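Local coordinates for sulfite dehydrogenase (Paracoccus pantotrophus, PDB 2XTS), which oxidises protein-bound sulfane sulfur in the Sox system, as the molybdenum-cofactor subunit of a molybdohemo-enzyme that pairs with a cytochrome, at residues Thr115-Cys120 with Leu289-Asn294; Met262-Val267 with Ala344-Gly349. One frame throughout, in Å; residues are numbered along the deposited sequence.

Interaction 1 (Thr115-Cys120 with Leu289-Asn294); sequences TAFCEC and LAWSGN. With 2MO (molybdenum (IV)oxide), chain F; MTE (phosphonic acidmono-(2-amino-5,6-dimercapto-4-oxo-3,7,8a,9,10,10a-hexahydro-4H-8-oxa-1,3,9,10-tetraaza-anthracen-7-ylmethyl)ester), chain E.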
ATOM      1  N   THR A 115       5.111  10.108   4.667  1.00  8.06           N
ATOM      2  CA  THR A 115       5.116   8.681   4.952  1.00  7.26           C
ATOM      3  C   THR A 115       5.610   8.540   6.386  1.00  7.51           C
ATOM      4  O   THR A 115       6.675   9.016   6.733  1.00  8.56           O
ATOM      5  CB  THR A 115       6.006   7.930   3.961  1.00  8.10           C
ATOM      6  OG1 THR A 115       5.443   8.154   2.683  1.00 10.26           O
ATOM      7  CG2 THR A 115       6.014   6.446   4.245  1.00 10.46           C
ATOM      8  N   ALA A 116       4.817   7.910   7.239  1.00  7.35           N
ATOM      9  CA  ALA A 116       5.060   7.943   8.672  1.00  7.13           C
ATOM     10  C   ALA A 116       4.537   6.727   9.353  1.00  6.59           C
ATOM     11  O   ALA A 116       3.452   6.233   9.029  1.00  7.62           O
ATOM     12  CB  ALA A 116       4.399   9.182   9.289  1.00  8.62           C
ATOM     13  N   PHE A 117       5.274   6.297  10.377  1.00  5.94           N
ATOM     14  CA  PHE A 117       4.812   5.219  11.198  1.00  6.14           C
ATOM     15  C   PHE A 117       3.887   5.736  12.299  1.00  5.44           C
ATOM     16  O   PHE A 117       4.136   6.785  12.920  1.00  6.35           O
ATOM     17  CB  PHE A 117       5.993   4.420  11.819  1.00  6.13           C
ATOM     18  CG  PHE A 117       6.747   5.142  12.924  1.00  5.98           C
ATOM     19  CD1 PHE A 117       6.263   5.172  14.231  1.00  6.37           C
ATOM     20  CD2 PHE A 117       7.940   5.792  12.654  1.00  6.40           C
ATOM     21  CE1 PHE A 117       6.953   5.836  15.231  1.00  6.50           C
ATOM     22  CE2 PHE A 117       8.597   6.451  13.639  1.00  6.35           C
ATOM     23  CZ  PHE A 117       8.104   6.492  14.927  1.00  7.18           C
ATOM     24  N   CYS A 118       2.826   4.965  12.544  1.00  5.92           N
ATOM     25  CA  CYS A 118       1.917   5.175  13.666  1.00  6.13           C
ATOM     26  C   CYS A 118       2.158   4.021  14.623  1.00  5.21           C
ATOM     27  O   CYS A 118       1.806   2.895  14.296  1.00  6.05           O
ATOM     28  CB  CYS A 118       0.472   5.169  13.181  1.00  5.77           C
ATOM     29  SG  CYS A 118      -0.736   5.374  14.499  1.00  8.16           S
ATOM     30  N   GLU A 119       2.852   4.287  15.736  1.00  6.38           N
ATOM     31  CA  GLU A 119       3.161   3.274  16.730  1.00  6.73           C
ATOM     32  C   GLU A 119       2.379   3.588  17.993  1.00  5.85           C
ATOM     33  O   GLU A 119       2.513   4.669  18.565  1.00  7.54           O
ATOM     34  CB  GLU A 119       4.648   3.181  17.039  1.00  7.02           C
ATOM     35  CG  GLU A 119       4.959   2.051  17.999  1.00  6.44           C
ATOM     36  CD  GLU A 119       6.420   1.903  18.379  1.00  8.08           C
ATOM     37  OE1 GLU A 119       7.205   2.868  18.213  1.00  8.54           O
ATOM     38  OE2 GLU A 119       6.740   0.791  18.877  1.00  8.40           O
ATOM     39  N   CYS A 120       1.561   2.647  18.436  1.00  6.40           N
ATOM     40  CA  CYS A 120       0.869   2.837  19.712  1.00  6.70           C
ATOM     41  C   CYS A 120       1.903   2.996  20.837  1.00  7.34           C
ATOM     42  O   CYS A 120       2.898   2.305  20.881  1.00  7.39           O
ATOM     43  CB  CYS A 120      -0.005   1.633  19.994  1.00  7.33           C
ATOM     44  SG  CYS A 120      -1.030   1.815  21.485  1.00  8.21           S
ATOM     45  N   LEU A 289      12.634  -4.502  10.927  1.00  6.09           N
ATOM     46  CA  LEU A 289      12.187  -3.126  10.843  1.00  6.47           C
ATOM     47  C   LEU A 289      12.873  -2.255  11.905  1.00  6.78           C
ATOM     48  O   LEU A 289      13.102  -2.693  13.024  1.00  7.41           O
ATOM     49  CB  LEU A 289      10.681  -3.030  11.078  1.00  7.15           C
ATOM     50  CG  LEU A 289       9.821  -3.580   9.950  1.00  7.82           C
ATOM     51  CD1 LEU A 289       8.399  -3.829  10.439  1.00 10.28           C
ATOM     52  CD2 LEU A 289       9.893  -2.637   8.763  1.00  9.21           C
ATOM     53  N   ALA A 290      13.206  -1.030  11.525  1.00  6.41           N
ATOM     54  CA  ALA A 290      13.745  -0.031  12.454  1.00  6.87           C
ATOM     55  C   ALA A 290      13.029   1.288  12.180  1.00  7.06           C
ATOM     56  O   ALA A 290      12.609   1.538  11.042  1.00  7.79           O
ATOM     57  CB  ALA A 290      15.232   0.133  12.265  1.00  7.90           C
ATOM     58  N   TRP A 291      12.907   2.135  13.196  1.00  6.62           N
ATOM     59  CA  TRP A 291      12.195   3.388  13.052  1.00  6.63           C
ATOM     60  C   TRP A 291      12.536   4.304  14.229  1.00  6.58           C
ATOM     61  O   TRP A 291      12.958   3.830  15.276  1.00  7.69           O
ATOM     62  CB  TRP A 291      10.682   3.156  12.966  1.00  6.88           C
ATOM     63  CG  TRP A 291      10.050   2.497  14.154  1.00  6.07           C
ATOM     64  CD1 TRP A 291       9.398   3.134  15.159  1.00  6.98           C
ATOM     65  CD2 TRP A 291       9.974   1.092  14.463  1.00  5.75           C
ATOM     66  NE1 TRP A 291       8.923   2.247  16.065  1.00  6.86           N
ATOM     67  CE2 TRP A 291       9.272   0.984  15.678  1.00  6.91           C
ATOM     68  CE3 TRP A 291      10.440  -0.073  13.849  1.00  6.48           C
ATOM     69  CZ2 TRP A 291       8.986  -0.242  16.271  1.00  7.00           C
ATOM     70  CZ3 TRP A 291      10.161  -1.284  14.439  1.00  6.39           C
ATOM     71  CH2 TRP A 291       9.441  -1.360  15.641  1.00  7.95           C
ATOM     72  N   SER A 292      12.340   5.603  14.064  1.00  6.75           N
ATOM     73  CA  SER A 292      12.557   6.560  15.121  1.00  6.72           C
ATOM     74  C   SER A 292      11.687   7.784  14.942  1.00  6.38           C
ATOM     75  O   SER A 292      11.639   8.347  13.847  1.00  7.64           O
ATOM     76  CB  SER A 292      13.997   7.033  15.130  1.00  8.03           C
ATOM     77  OG  SER A 292      14.168   7.953  16.176  1.00  9.06           O
ATOM     78  N   GLY A 293      11.072   8.245  16.031  1.00  6.89           N
ATOM     79  CA  GLY A 293      10.358   9.490  16.021  1.00  7.45           C
ATOM     80  C   GLY A 293      11.245  10.708  16.025  1.00  8.27           C
ATOM     81  O   GLY A 293      10.760  11.810  15.895  1.00 10.12           O
ATOM     82  N   ASN A 294      12.544  10.506  16.242  1.00  8.49           N
ATOM     83  CA  ASN A 294      13.503  11.603  16.288  1.00  9.51           C
ATOM     84  C   ASN A 294      14.258  11.829  14.975  1.00 10.10           C
ATOM     85  O   ASN A 294      15.168  12.651  14.929  1.00 12.13           O
ATOM     86  CB  ASN A 294      14.471  11.384  17.457  1.00  9.25           C
ATOM     87  CG  ASN A 294      13.817  11.620  18.811  1.00 10.55           C
ATOM     88  OD1 ASN A 294      13.835  10.745  19.694  1.00 13.34           O
ATOM     89  ND2 ASN A 294      13.215  12.763  18.966  1.00 10.81           N
TER
HETATM   90 MO   2MO F 501      -2.316   3.823  21.377  1.00  2.84          MO
HETATM   91  OT1 2MO F 501      -1.111   5.096  21.761  1.00  3.00           O
HETATM   92  OT2 2MO F 501      -3.114   3.018  22.975  1.00  3.23           O
HETATM   93  N1  MTE E 500      -8.821   8.478  17.664  1.00  1.84           N
HETATM   94  C2  MTE E 500     -10.052   8.392  18.156  1.00  1.98           C
HETATM   95  N2  MTE E 500     -10.969   9.307  17.773  1.00  2.25           N
HETATM   96  N3  MTE E 500     -10.419   7.411  19.002  1.00  1.71           N
HETATM   97  C4  MTE E 500      -9.551   6.447  19.427  1.00  1.99           C
HETATM   98  O4  MTE E 500      -9.973   5.564  20.202  1.00  2.29           O
HETATM   99  N5  MTE E 500      -7.176   5.639  19.366  1.00  2.13           N
HETATM  100  C6  MTE E 500      -5.856   6.214  19.252  1.00  2.15           C
HETATM  101  C7  MTE E 500      -5.554   6.857  17.908  1.00  0.97           C
HETATM  102  N8  MTE E 500      -6.615   7.757  17.539  1.00  0.67           N
HETATM  103  C9  MTE E 500      -8.182   6.495  18.956  1.00  1.89           C
HETATM  104  C10 MTE E 500      -7.849   7.593  18.040  1.00  2.16           C
HETATM  105  C1' MTE E 500      -4.748   5.230  19.582  1.00  1.65           C
HETATM  106  S1' MTE E 500      -4.467   4.808  21.257  1.00  2.47           S
HETATM  107  C2' MTE E 500      -3.922   4.738  18.628  1.00  1.29           C
HETATM  108  S2' MTE E 500      -2.553   3.771  19.012  1.00  2.44           S
HETATM  109  C3' MTE E 500      -4.184   5.080  17.177  1.00  1.67           C
HETATM  110  O3' MTE E 500      -5.392   5.824  16.950  1.00  1.77           O
HETATM  111  C4' MTE E 500      -4.319   3.809  16.361  1.00  2.01           C
HETATM  112  O4' MTE E 500      -4.483   4.141  14.975  1.00  2.04           O
HETATM  113  P   MTE E 500      -5.060   2.974  14.039  1.00  2.05           P
HETATM  114  O1P MTE E 500      -3.951   1.892  14.207  1.00  2.28           O
HETATM  115  O2P MTE E 500      -6.357   2.464  14.576  1.00  2.22           O
HETATM  116  O3P MTE E 500      -5.071   3.549  12.665  1.00  2.34           O
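This contact joins the two domains of a sulfite oxidase-type molybdoenzyme. Strand 112-119 belongs to the molybdopterin-binding domain and runs into the metal ligand Cys120. Strand 282-291 belongs to the beta-sheet domain of the dimerisation family. The backbones stay well apart, and side chains bridge them.

The aromatic part is an edge-to-face pair. The Trp291 five-membered ring turns its edge to one face of Phe117, with the planes 61° apart. Its CD1 sits 3.5 Å above the Phe117 ring plane, over the ring centre. In both residues CG sits over the backbone, flanked by N and C (chi1 72° in Phe117), and this brings the rings together. The edge of the Phe117 ring meets the chain beyond the tryptophan: Phe117 CE2 lies 3.6 Å from Ser292 O, close to the ring plane.

The polar part is one nearly straight hydrogen bond. Trp291 NE1 donates to Glu119 OE1 over 2.8 Å, at an N-H...O angle of 171°. The bond leaves in the plane of the indole but meets OE1 from above the carboxylate plane. An extended chain carries the carboxylate of Glu119 there. Glu119 OE2 has other partners, a salt bridge to Lys265 and a hydrogen bond from Asn123. These partners probably offset the buried charge and would favour the ionised form.

Just after Trp291, Ser292 forms an ST turn. Ser292 OG accepts from Asn294 N at 3.0 Å and also hydrogen-bonds to Asp346.

The metal part follows directly after Glu119. Cys120 turns SG anti to its backbone N and reaches the molybdenum. The metal is bound by Cys120 SG at 2.4 Å and by the pterin dithiolene sulfurs S1' and S2', each also at 2.4 Å.

Interaction 2 (Met262-Val267 with Ala344-Gly349); sequences MDAKSV and AVDETG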
ATOM      1  N   MET A 262       8.211   9.023  20.026  1.00  7.08           N
ATOM      2  CA  MET A 262       8.563   7.615  20.052  1.00  7.30           C
ATOM      3  C   MET A 262      10.058   7.491  19.714  1.00  7.68           C
ATOM      4  O   MET A 262      10.513   7.945  18.670  1.00  8.89           O
ATOM      5  CB  MET A 262       7.694   6.836  19.062  1.00  7.45           C
ATOM      6  CG  MET A 262       6.204   6.950  19.307  1.00  7.74           C
ATOM      7  SD  MET A 262       5.708   6.365  20.950  1.00  8.63           S
ATOM      8  CE  MET A 262       5.803   4.589  20.732  1.00  9.64           C
ATOM      9  N   ASP A 263      10.821   6.843  20.582  1.00  7.42           N
ATOM     10  CA  ASP A 263      12.268   6.762  20.404  1.00  7.17           C
ATOM     11  C   ASP A 263      12.690   5.627  19.450  1.00  7.24           C
ATOM     12  O   ASP A 263      11.913   4.713  19.140  1.00  8.26           O
ATOM     13  CB  ASP A 263      12.941   6.580  21.770  1.00  7.37           C
ATOM     14  CG  ASP A 263      12.781   7.784  22.687  1.00  8.73           C
ATOM     15  OD1 ASP A 263      12.736   8.933  22.201  1.00  9.37           O
ATOM     16  OD2 ASP A 263      12.721   7.561  23.911  1.00  8.45           O
ATOM     17  N   ALA A 264      13.948   5.678  19.013  1.00  7.33           N
ATOM     18  CA  ALA A 264      14.476   4.709  18.059  1.00  7.08           C
ATOM     19  C   ALA A 264      14.284   3.291  18.543  1.00  6.91           C
ATOM     20  O   ALA A 264      14.548   2.965  19.702  1.00  7.61           O
ATOM     21  CB  ALA A 264      15.953   4.976  17.771  1.00  7.99           C
ATOM     22  N   LYS A 265      13.858   2.434  17.617  1.00  6.90           N
ATOM     23  CA  LYS A 265      13.448   1.105  17.949  1.00  6.72           C
ATOM     24  C   LYS A 265      13.667   0.197  16.743  1.00  5.94           C
ATOM     25  O   LYS A 265      13.733   0.649  15.613  1.00  6.59           O
ATOM     26  CB  LYS A 265      11.962   1.149  18.322  1.00  7.13           C
ATOM     27  CG  LYS A 265      11.399  -0.089  18.949  1.00  6.90           C
ATOM     28  CD  LYS A 265      10.048   0.218  19.570  1.00  7.54           C
ATOM     29  CE  LYS A 265       9.326  -1.014  20.042  1.00  8.86           C
ATOM     30  NZ  LYS A 265       8.077  -0.686  20.793  1.00  8.53           N
ATOM     31  N   SER A 266      13.730  -1.094  16.990  1.00  6.17           N
ATOM     32  CA  SER A 266      13.845  -2.082  15.927  1.00  6.99           C
ATOM     33  C   SER A 266      13.389  -3.430  16.392  1.00  6.72           C
ATOM     34  O   SER A 266      13.357  -3.723  17.585  1.00  7.31           O
ATOM     35  CB  SER A 266      15.278  -2.224  15.422  1.00  7.31           C
ATOM     36  OG  SER A 266      16.119  -2.847  16.371  1.00  8.20           O
ATOM     37  N   VAL A 267      13.109  -4.284  15.429  1.00  6.88           N
ATOM     38  CA  VAL A 267      12.806  -5.678  15.689  1.00  7.10           C
ATOM     39  C   VAL A 267      13.143  -6.514  14.466  1.00  7.11           C
ATOM     40  O   VAL A 267      12.871  -6.100  13.339  1.00  7.20           O
ATOM     41  CB  VAL A 267      11.323  -5.920  16.133  1.00  7.21           C
ATOM     42  CG1 VAL A 267      10.312  -5.486  15.059  1.00  9.14           C
ATOM     43  CG2 VAL A 267      11.116  -7.375  16.558  1.00  8.73           C
ATOM     44  N   ALA A 344      18.887  -0.251  16.703  1.00  7.63           N
ATOM     45  CA  ALA A 344      18.790   0.896  15.804  1.00  7.66           C
ATOM     46  C   ALA A 344      19.579   2.106  16.283  1.00  7.56           C
ATOM     47  O   ALA A 344      19.704   2.333  17.491  1.00  8.86           O
ATOM     48  CB  ALA A 344      17.351   1.298  15.651  1.00  9.06           C
ATOM     49  N   VAL A 345      20.080   2.895  15.337  1.00  7.83           N
ATOM     50  CA  VAL A 345      20.727   4.162  15.599  1.00  8.57           C
ATOM     51  C   VAL A 345      20.046   5.183  14.713  1.00  8.75           C
ATOM     52  O   VAL A 345      19.782   4.918  13.543  1.00  9.37           O
ATOM     53  CB  VAL A 345      22.229   4.119  15.276  1.00  9.60           C
ATOM     54  CG1 VAL A 345      22.895   5.475  15.636  1.00 11.41           C
ATOM     55  CG2 VAL A 345      22.886   2.930  15.995  1.00 11.60           C
ATOM     56  N   ASP A 346      19.695   6.341  15.274  1.00  8.28           N
ATOM     57  CA  ASP A 346      19.095   7.393  14.468  1.00  8.87           C
ATOM     58  C   ASP A 346      20.044   8.574  14.266  1.00  9.31           C
ATOM     59  O   ASP A 346      21.134   8.627  14.831  1.00  9.89           O
ATOM     60  CB  ASP A 346      17.696   7.806  14.967  1.00  8.75           C
ATOM     61  CG  ASP A 346      17.695   8.605  16.240  1.00  9.18           C
ATOM     62  OD1 ASP A 346      18.668   9.355  16.502  1.00 10.26           O
ATOM     63  OD2 ASP A 346      16.677   8.506  16.961  1.00  9.97           O
ATOM     64  N   GLU A 347      19.611   9.529  13.454  1.00  9.79           N
ATOM     65  CA  GLU A 347      20.473  10.640  13.050  1.00 10.77           C
ATOM     66  C   GLU A 347      20.874  11.569  14.180  1.00 11.04           C
ATOM     67  O   GLU A 347      21.773  12.389  14.012  1.00 12.56           O
ATOM     68  CB  GLU A 347      19.828  11.447  11.928  1.00 11.53           C
ATOM     69  CG  GLU A 347      18.571  12.169  12.343  1.00 13.09           C
ATOM     70  CD  GLU A 347      18.026  12.999  11.205  1.00 16.07           C
ATOM     71  OE1 GLU A 347      17.015  12.594  10.607  1.00 14.14           O
ATOM     72  OE2 GLU A 347      18.644  14.042  10.867  1.00 21.42           O
ATOM     73  N   THR A 348      20.192  11.485  15.318  1.00 10.49           N
ATOM     74  CA  THR A 348      20.600  12.261  16.491  1.00 11.39           C
ATOM     75  C   THR A 348      21.764  11.611  17.238  1.00 10.93           C
ATOM     76  O   THR A 348      22.329  12.220  18.150  1.00 12.86           O
ATOM     77  CB  THR A 348      19.446  12.448  17.497  1.00 11.04           C
ATOM     78  OG1 THR A 348      19.185  11.208  18.175  1.00 12.59           O
ATOM     79  CG2 THR A 348      18.166  13.011  16.821  1.00 12.56           C
ATOM     80  N   GLY A 349      22.131  10.394  16.866  1.00 10.29           N
ATOM     81  CA  GLY A 349      23.163   9.615  17.554  1.00 10.41           C
ATOM     82  C   GLY A 349      22.597   8.673  18.607  1.00 10.05           C
ATOM     83  O   GLY A 349      23.309   7.882  19.185  1.00 10.51           O
TER
HETATM   84  O   HOH W   1      15.455   8.308  19.393  1.00 10.05           O
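Asp346 OD1 is gripped by two donors of its own turn, Thr348 N and Thr348 OG1. The first bond makes an Asx turn, inside a type I beta turn from Asp346 to Gly349 that ends strand 338-346. Thr348 N lies 2.9 Å from Asp346 OD1 and comes from above the carboxylate plane. Thr348 OG1 donates over 2.5 Å to the syn lone pair of Asp346 OD1.

The other oxygen, OD2, faces the 262-267 segment. A water donates to Asp346 OD2 at 2.7 Å and accepts from Ala264 N at 3.1 Å. OD2 also forms a hydrogen bond with Ser292. An alanine in place of Asp346 would probably loosen the turn and leave both the water and Ser292 without this acceptor.

Small side chains pack here within the E-set domain. Strands 265-270 and 338-346 are not neighbours in the sheet, yet their side chains meet. Ser266 CB packs against Ala344 CB at 4.1 Å. Ser266 OG itself hydrogen-bonds to Gln352 and Ser342. Ala264 CB is 4.5 Å from Ala344 CB. Both methyls also rest near oxygens: Ala264 CB lies 3.7 Å from Asp346 OD2, and Ala344 CB lies 3.7 Å from Lys265 O.

Interactions 1 and 2 lie side by side, with centres about 9 Å apart. Strands 265-270 and 282-291 follow each other in the chain and pair in one sheet. Two hydrogen bonds join the contacts. Ser292 OG lies 2.7 Å from Asp346 OD2, and a backbone hydrogen bond of 2.7 Å links Gly293 N to Met262 O. A third tie runs toward the metal: Lys265 NZ meets Glu119 OE2 at 2.8 Å. Lys265 is thus a second partner of Glu119, the residue just before the molybdenum ligand Cys120 in the chain. The side chain of Lys265 is about 11 Å from the bound molybdenum oxide (nearest atoms). Asp263, in 262-267, forms a salt bridge with Arg151 of the cytochrome chain.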